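Local coordinates for minor capsid protein (Cafeteriavirus-dependent mavirus, PDB 6G42) that forms the pentameric penton of the virophage capsid, built on a single jelly-roll, and most likely fills the icosahedral vertices, at the interface of chains A and B. Coordinates in Å, arbitrary orientation; residue numbers count along the deposited sequence, not the author numbering. Chains: chain A/B, Minor capsid protein.

Contact 1: the interface of chains A and B. Residues chain A 260; chain B 8, 52, 54, 255, 259, 262, 302, 304.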
loop_
_atom_site.group_PDB
_atom_site.type_symbol
_atom_site.label_atom_id
_atom_site.label_comp_id
_atom_site.label_asym_id
_atom_site.label_seq_id
_atom_site.Cartn_x
_atom_site.Cartn_y
_atom_site.Cartn_z
ATOM N N ASN A 260 -18.293 8.076 -8.297
ATOM C CA ASN A 260 -19.299 8.401 -9.317
ATOM C C ASN A 260 -20.426 7.361 -9.399
ATOM O O ASN A 260 -21.358 7.547 -10.184
ATOM C CB ASN A 260 -18.650 8.489 -10.707
ATOM C CG ASN A 260 -17.576 9.557 -10.799
ATOM O OD1 ASN A 260 -17.740 10.662 -10.290
ATOM N ND2 ASN A 260 -16.478 9.238 -11.478
ATOM N N TYR B 8 -27.330 10.237 -14.331
ATOM C CA TYR B 8 -26.218 9.318 -14.570
ATOM C C TYR B 8 -26.691 8.244 -15.539
ATOM O O TYR B 8 -27.563 7.443 -15.199
ATOM C CB TYR B 8 -25.774 8.651 -13.267
ATOM C CG TYR B 8 -25.135 9.581 -12.269
ATOM C CD1 TYR B 8 -25.911 10.400 -11.457
ATOM C CD2 TYR B 8 -23.756 9.631 -12.122
ATOM C CE1 TYR B 8 -25.330 11.254 -10.534
ATOM C CE2 TYR B 8 -23.165 10.478 -11.204
ATOM C CZ TYR B 8 -23.956 11.287 -10.412
ATOM O OH TYR B 8 -23.367 12.128 -9.499
ATOM N N ILE B 52 -17.130 10.226 -19.003
ATOM C CA ILE B 52 -15.972 9.673 -18.283
ATOM C C ILE B 52 -15.966 8.148 -18.396
ATOM O O ILE B 52 -17.031 7.520 -18.396
ATOM C CB ILE B 52 -15.944 10.127 -16.802
ATOM C CG1 ILE B 52 -14.652 9.675 -16.115
ATOM C CG2 ILE B 52 -17.168 9.634 -16.037
ATOM C CD1 ILE B 52 -14.376 10.390 -14.805
ATOM N N GLU B 54 -15.356 4.898 -16.617
ATOM C CA GLU B 54 -15.341 4.447 -15.225
ATOM C C GLU B 54 -14.397 3.268 -15.028
ATOM O O GLU B 54 -13.599 3.259 -14.095
ATOM C CB GLU B 54 -16.754 4.069 -14.771
ATOM C CG GLU B 54 -16.916 3.798 -13.271
ATOM C CD GLU B 54 -16.788 5.041 -12.386
ATOM O OE1 GLU B 54 -16.701 6.190 -12.897
ATOM O OE2 GLU B 54 -16.787 4.863 -11.147
ATOM N N VAL B 255 -11.450 3.931 -11.928
ATOM C CA VAL B 255 -11.321 5.341 -11.572
ATOM C C VAL B 255 -11.295 5.497 -10.050
ATOM O O VAL B 255 -12.229 5.089 -9.363
ATOM C CB VAL B 255 -12.467 6.166 -12.226
ATOM C CG1 VAL B 255 -12.604 7.560 -11.637
ATOM C CG2 VAL B 255 -12.223 6.301 -13.717
ATOM N N SER B 259 -11.902 12.677 -9.179
ATOM C CA SER B 259 -12.288 12.410 -10.573
ATOM C C SER B 259 -12.136 13.640 -11.469
ATOM O O SER B 259 -12.944 14.571 -11.393
ATOM C CB SER B 259 -13.739 11.909 -10.617
ATOM O OG SER B 259 -14.132 11.584 -11.938
ATOM N N TYR B 262 -12.696 14.069 -17.392
ATOM C CA TYR B 262 -13.977 14.363 -18.041
ATOM C C TYR B 262 -13.768 14.964 -19.435
ATOM O O TYR B 262 -12.778 15.665 -19.679
ATOM C CB TYR B 262 -14.786 15.343 -17.188
ATOM C CG TYR B 262 -15.428 14.738 -15.954
ATOM C CD1 TYR B 262 -16.445 13.788 -16.072
ATOM C CD2 TYR B 262 -15.049 15.136 -14.670
ATOM C CE1 TYR B 262 -17.050 13.231 -14.952
ATOM C CE2 TYR B 262 -15.650 14.583 -13.540
ATOM C CZ TYR B 262 -16.655 13.630 -13.687
ATOM O OH TYR B 262 -17.270 13.064 -12.587
ATOM N N LEU B 302 -19.638 6.420 -18.342
ATOM C CA LEU B 302 -20.653 7.226 -17.666
ATOM C C LEU B 302 -20.892 8.535 -18.429
ATOM O O LEU B 302 -19.952 9.282 -18.694
ATOM C CB LEU B 302 -20.235 7.521 -16.219
ATOM C CG LEU B 302 -21.081 8.539 -15.430
ATOM C CD1 LEU B 302 -22.545 8.125 -15.346
ATOM C CD2 LEU B 302 -20.506 8.761 -14.037
ATOM N N GLU B 304 -22.644 11.842 -17.576
ATOM C CA GLU B 304 -23.062 12.569 -16.372
ATOM C C GLU B 304 -23.494 13.974 -16.795
ATOM O O GLU B 304 -22.707 14.706 -17.399
ATOM C CB GLU B 304 -21.876 12.626 -15.389
ATOM C CG GLU B 304 -22.111 13.295 -14.034
ATOM C CD GLU B 304 -20.851 13.327 -13.152
ATOM O OE1 GLU B 304 -19.909 12.529 -13.373
ATOM O OE2 GLU B 304 -20.788 14.159 -12.217
#
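The single jelly-roll of chain B receives one loop residue of the neighbouring penton subunit here. A:Asn260 sets its side chain among residues of strands 49-59 and 296-305 and of the loop segments holding B:Val255, B:Ser259 and B:Tyr262. It hides 105 Å² of its surface against chain B. The two N-H groups of the amide nitrogen ND2 point to different acceptors. ND2 makes a weak hydrogen bond of 3.4 Å to the carboxylate oxygen OE1 of B:Glu54, nearly straight at 167°. A second weak one runs to the hydroxyl OG of B:Ser259, but that serine is poorly ordered. The A:Asn260 amide and the B:Glu54 carboxylate are turned 65° apart. B:Glu54 bends at chi2 (70°), which brings OE1 back toward the asparagine. On the other branch, the amide oxygen OD1 lies 3.4 Å from the phenol OH of B:Tyr262, a polar contact. That OH instead donates to OE1 of B:Glu304 at 2.8 Å, on the syn side of the carboxylate. This second-shell bond probably helps to fix the phenol end. CD1 of B:Ile52 lies 3.9 Å above one face of the B:Tyr262 ring, toward its rim. Nearer the backbone, CB of A:Asn260 packs on methyl CD2 of B:Leu302 at 3.8 Å. The A:Asn260 backbone O lies 3.6 Å from CE2 of the B:Tyr8 ring.

Contact 2: the interface of chains A and B. Residues chain A 160, 175-177; chain B 19, 24-25.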
loop_
_atom_site.group_PDB
_atom_site.type_symbol
_atom_site.label_atom_id
_atom_site.label_comp_id
_atom_site.label_asym_id
_atom_site.label_seq_id
_atom_site.Cartn_x
_atom_site.Cartn_y
_atom_site.Cartn_z
ATOM N N ASP A 160 -2.228 -23.487 -27.528
ATOM C CA ASP A 160 -2.335 -22.027 -27.318
ATOM C C ASP A 160 -3.133 -21.640 -26.068
ATOM O O ASP A 160 -2.780 -20.683 -25.400
ATOM C CB ASP A 160 -2.898 -21.296 -28.547
ATOM C CG ASP A 160 -2.556 -19.790 -28.554
ATOM O OD1 ASP A 160 -1.392 -19.419 -28.252
ATOM O OD2 ASP A 160 -3.455 -18.975 -28.873
ATOM N N ASP A 175 4.654 -24.529 -34.284
ATOM C CA ASP A 175 3.455 -24.755 -35.092
ATOM C C ASP A 175 2.382 -23.751 -34.662
ATOM O O ASP A 175 2.398 -23.285 -33.525
ATOM C CB ASP A 175 2.987 -26.209 -34.884
ATOM C CG ASP A 175 1.735 -26.569 -35.671
ATOM O OD1 ASP A 175 1.443 -25.921 -36.701
ATOM O OD2 ASP A 175 1.045 -27.527 -35.259
ATOM N N GLU A 176 1.462 -23.427 -35.573
ATOM C CA GLU A 176 0.370 -22.455 -35.325
ATOM C C GLU A 176 -0.444 -22.666 -34.041
ATOM O O GLU A 176 -1.057 -21.716 -33.543
ATOM C CB GLU A 176 -0.621 -22.440 -36.494
ATOM C CG GLU A 176 -0.046 -21.971 -37.818
ATOM C CD GLU A 176 -1.113 -21.484 -38.785
ATOM O OE1 GLU A 176 -2.229 -22.049 -38.797
ATOM O OE2 GLU A 176 -0.830 -20.529 -39.540
ATOM N N GLU A 177 -0.481 -23.906 -33.549
ATOM C CA GLU A 177 -1.180 -24.253 -32.309
ATOM C C GLU A 177 -0.238 -24.518 -31.118
ATOM O O GLU A 177 -0.437 -23.943 -30.043
ATOM C CB GLU A 177 -2.102 -25.463 -32.556
ATOM C CG GLU A 177 -3.064 -25.809 -31.413
ATOM C CD GLU A 177 -3.989 -24.663 -31.007
ATOM O OE1 GLU A 177 -4.395 -23.869 -31.883
ATOM O OE2 GLU A 177 -4.316 -24.558 -29.805
ATOM N N LYS B 19 -10.927 -18.011 -32.007
ATOM C CA LYS B 19 -9.907 -18.352 -33.003
ATOM C C LYS B 19 -10.294 -17.966 -34.440
ATOM O O LYS B 19 -9.421 -17.739 -35.277
ATOM C CB LYS B 19 -9.584 -19.852 -32.924
ATOM C CG LYS B 19 -8.329 -20.269 -33.677
ATOM C CD LYS B 19 -7.883 -21.668 -33.282
ATOM C CE LYS B 19 -6.671 -22.112 -34.084
ATOM N NZ LYS B 19 -6.310 -23.533 -33.827
ATOM N N PRO B 24 -5.045 -17.913 -35.133
ATOM C CA PRO B 24 -4.163 -18.578 -34.169
ATOM C C PRO B 24 -3.094 -17.631 -33.656
ATOM O O PRO B 24 -2.450 -16.957 -34.460
ATOM C CB PRO B 24 -3.516 -19.698 -34.992
ATOM C CG PRO B 24 -3.606 -19.234 -36.398
ATOM C CD PRO B 24 -4.903 -18.490 -36.481
ATOM N N ARG B 25 -2.932 -17.579 -32.333
ATOM C CA ARG B 25 -2.039 -16.623 -31.652
ATOM C C ARG B 25 -2.274 -15.159 -32.046
ATOM O O ARG B 25 -1.343 -14.358 -32.060
ATOM C CB ARG B 25 -0.572 -16.990 -31.892
ATOM C CG ARG B 25 -0.197 -18.407 -31.492
ATOM C CD ARG B 25 1.258 -18.457 -31.053
ATOM N NE ARG B 25 1.667 -19.769 -30.551
ATOM C CZ ARG B 25 2.063 -20.798 -31.299
ATOM N NH1 ARG B 25 2.097 -20.714 -32.626
ATOM N NH2 ARG B 25 2.427 -21.932 -30.711
#
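B:Arg25 reaches across to the backbone carbonyl of A:Asp175 in a polar patch between neighbouring penton subunits. Its NH1 donates to A:Asp175 O at 2.7 Å. NH2 adds a weak bond to the same oxygen at 3.1 Å. The carbonyl oxygen thus sits at the edge of the guanidinium, in its plane, while the donor NH1 is tilted 33° from the carbonyl plane. The arginine chain is extended from CG to NE, which carries the guanidinium past A:Asp160. There NE and the carboxylate OD1 of A:Asp160 form a long salt bridge of 3.8 Å. The two flat groups are 79° apart, so they do not pair face to face. The same OD1 lies 3.6 Å from CG of B:Arg25.

A second salt bridge is shorter. NZ of B:Lys19 donates to OE1 of A:Glu177 at 2.8 Å, coming from above the carboxylate plane. The lysine is extended beyond CG and reaches across from helix 19-22. Off to one side of the two charged links, the ring of B:Pro24 lies beside the side chain of A:Glu176, both pointing the same way. CB of the proline is 3.5 Å from the backbone O of A:Glu176.

Bonds within chain A probably help to position these partners. The backbone N of A:Asp160, at the start of helix 160-165, donates to OE2 of A:Glu177. One carboxylate therefore serves the helix end with OE2 and the lysine with OE1. Next to the carbonyl that takes B:Arg25, the backbone N of A:Glu176 donates to OD1 of A:Asp175 at 2.7 Å.

Contact 1 and contact 2 belong to one interface between two copies of the protein, and their C-alpha centres are about 38 Å apart. They share no residue. Chain B supplies strands 8-16, 49-59 and 296-305 and loop 255-262 to contact 1, but helix 19-22 and the 3-10 helix 24-26 to contact 2. The sequence from strand 8-16 to these short helices links the two places. Chain A gives a loop residue to one and the start of helix 160-165 with a nearby loop to the other. Widely spaced contacts probably help to set the angle between neighbouring subunits of the five-copy assembly.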